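Local coordinates for protein alginate lyase AlgAT5 (PDB 5ZQI) that probably cleaves alginate by beta-elimination, as a polysaccharide lyase of family 7 with a beta-sandwich fold, at residues 217-221 and 222-226. Residues are numbered along the deposited sequence; the frame is centred on the assembly and turned at random.
Sequences KVYYN and GDLKL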
# COMPACT_ATOMS: atom_id res chain seq x y z
N LYS A 217 1.05 -5.04 15.58
CA LYS A 217 0.41 -6.32 15.32
C LYS A 217 -0.09 -6.37 13.88
O LYS A 217 -0.63 -5.39 13.36
CB LYS A 217 -0.76 -6.55 16.29
CG LYS A 217 -0.32 -6.79 17.70
CD LYS A 217 -1.49 -6.95 18.66
CE LYS A 217 -0.99 -7.29 20.07
NZ LYS A 217 -2.08 -7.22 21.08
N VAL A 218 0.09 -7.53 13.23
CA VAL A 218 -0.44 -7.76 11.88
C VAL A 218 -1.28 -9.02 11.89
O VAL A 218 -0.82 -10.07 12.35
CB VAL A 218 0.69 -7.88 10.84
CG1 VAL A 218 0.12 -7.97 9.42
CG2 VAL A 218 1.63 -6.66 10.91
N TYR A 219 -2.48 -8.92 11.33
CA TYR A 219 -3.44 -10.00 11.18
C TYR A 219 -3.66 -10.28 9.70
O TYR A 219 -3.64 -9.36 8.86
CB TYR A 219 -4.79 -9.65 11.83
CG TYR A 219 -4.78 -9.28 13.29
CD1 TYR A 219 -4.29 -8.04 13.71
CD2 TYR A 219 -5.24 -10.16 14.26
CE1 TYR A 219 -4.28 -7.69 15.05
CE2 TYR A 219 -5.23 -9.81 15.59
CZ TYR A 219 -4.76 -8.58 15.98
OH TYR A 219 -4.77 -8.28 17.33
N TYR A 220 -3.92 -11.55 9.39
CA TYR A 220 -4.25 -12.03 8.06
C TYR A 220 -5.56 -12.79 8.14
O TYR A 220 -5.66 -13.81 8.83
CB TYR A 220 -3.12 -12.93 7.52
CG TYR A 220 -3.30 -13.46 6.11
CD1 TYR A 220 -3.28 -12.62 5.02
CD2 TYR A 220 -3.45 -14.80 5.88
CE1 TYR A 220 -3.42 -13.11 3.75
CE2 TYR A 220 -3.61 -15.30 4.60
CZ TYR A 220 -3.57 -14.46 3.54
OH TYR A 220 -3.70 -14.96 2.27
N ASN A 221 -6.59 -12.26 7.47
CA ASN A 221 -7.94 -12.82 7.57
C ASN A 221 -8.35 -13.06 9.02
O ASN A 221 -8.99 -14.07 9.36
CB ASN A 221 -8.06 -14.11 6.77
CG ASN A 221 -7.86 -13.87 5.28
OD1 ASN A 221 -8.23 -12.82 4.76
ND2 ASN A 221 -7.30 -14.85 4.60
N GLY A 222 -7.98 -12.12 9.89
CA GLY A 222 -8.41 -12.16 11.27
C GLY A 222 -7.49 -12.87 12.23
O GLY A 222 -7.69 -12.75 13.45
N ASP A 223 -6.48 -13.57 11.74
CA ASP A 223 -5.57 -14.36 12.56
C ASP A 223 -4.28 -13.58 12.80
O ASP A 223 -3.67 -13.08 11.87
CB ASP A 223 -5.27 -15.68 11.86
CG ASP A 223 -6.51 -16.53 11.67
OD1 ASP A 223 -7.40 -16.53 12.57
OD2 ASP A 223 -6.61 -17.20 10.63
N LEU A 224 -3.88 -13.49 14.07
CA LEU A 224 -2.68 -12.75 14.43
C LEU A 224 -1.46 -13.50 13.93
O LEU A 224 -1.25 -14.67 14.28
CB LEU A 224 -2.61 -12.55 15.94
CG LEU A 224 -1.39 -11.76 16.44
CD1 LEU A 224 -1.43 -10.29 16.04
CD2 LEU A 224 -1.33 -11.90 17.98
N LYS A 225 -0.65 -12.83 13.11
CA LYS A 225 0.54 -13.45 12.53
C LYS A 225 1.86 -12.86 13.03
O LYS A 225 2.89 -13.54 12.93
CB LYS A 225 0.51 -13.34 11.01
CG LYS A 225 -0.67 -14.00 10.37
CD LYS A 225 -0.49 -15.50 10.38
CE LYS A 225 -1.50 -16.17 9.46
NZ LYS A 225 -1.36 -17.65 9.57
N LEU A 226 1.84 -11.66 13.61
CA LEU A 226 3.05 -10.99 14.06
C LEU A 226 2.70 -10.01 15.17
O LEU A 226 1.72 -9.26 15.05
CB LEU A 226 3.73 -10.21 12.92
CG LEU A 226 4.91 -9.29 13.31
CD1 LEU A 226 6.11 -10.06 13.80
CD2 LEU A 226 5.23 -8.47 12.07
O HOH W 1 -5.60 -16.53 8.40
O HOH W 2 -8.64 -16.91 9.20
O HOH W 3 -9.74 -15.03 11.73
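Tyr220 and Asp223 pair through both of their backbone N-H groups, Tyr220 N to Asp223 O at 2.9 Å and Asp223 N to Tyr220 O at 3.0 Å, closing a two-residue type I' turn through Asn221 and Gly222 that joins strands 215-220 and 223-229. Gly222 takes a positive phi at which any CB would collide with Asn221 O. Further along, Val218 O accepts Lys225 N at 2.9 Å and a weak bond from Leu226 N, while Val218 N donates to Leu226 O, so that two residues, Lys225 and Leu226, are set against the single Val218 in a classic beta bulge. Between these pairs, Tyr219 and Leu224 sit opposite each other on one side of the hairpin. With Tyr219 CG anti to the carbonyl carbon (chi1 -57°), the ring lies across the neighbouring strand, and Leu224 CD1 rests over its face in a CH-pi contact, 3.9 Å from the ring centroid. Gly222 O approaches the edge of the same ring, and Lys208 makes a cation-pi contact with it. With the Tyr219 ring cut back to an alanine here, the Leu224 methyl is likely to lose its aromatic platform and Lys208 its pi partner. The hairpin forms one margin of the seven-stranded antiparallel sheet of the beta-sandwich, strand 223-229 being outermost. On the other side, Val218 CG2 meets Leu226 CD2 at 4.2 Å, and both residues pack on Val185 of the opposing sheet. Here too Lys225, bent at chi2 (-75°), brings CG to 3.9 Å from Tyr220 CB, while the Tyr220 hydroxyl is hydrogen-bonded to Asp196. At the turn, waters link the Asp223 carboxylate to the carbonyl oxygens of Tyr220 and Asn221.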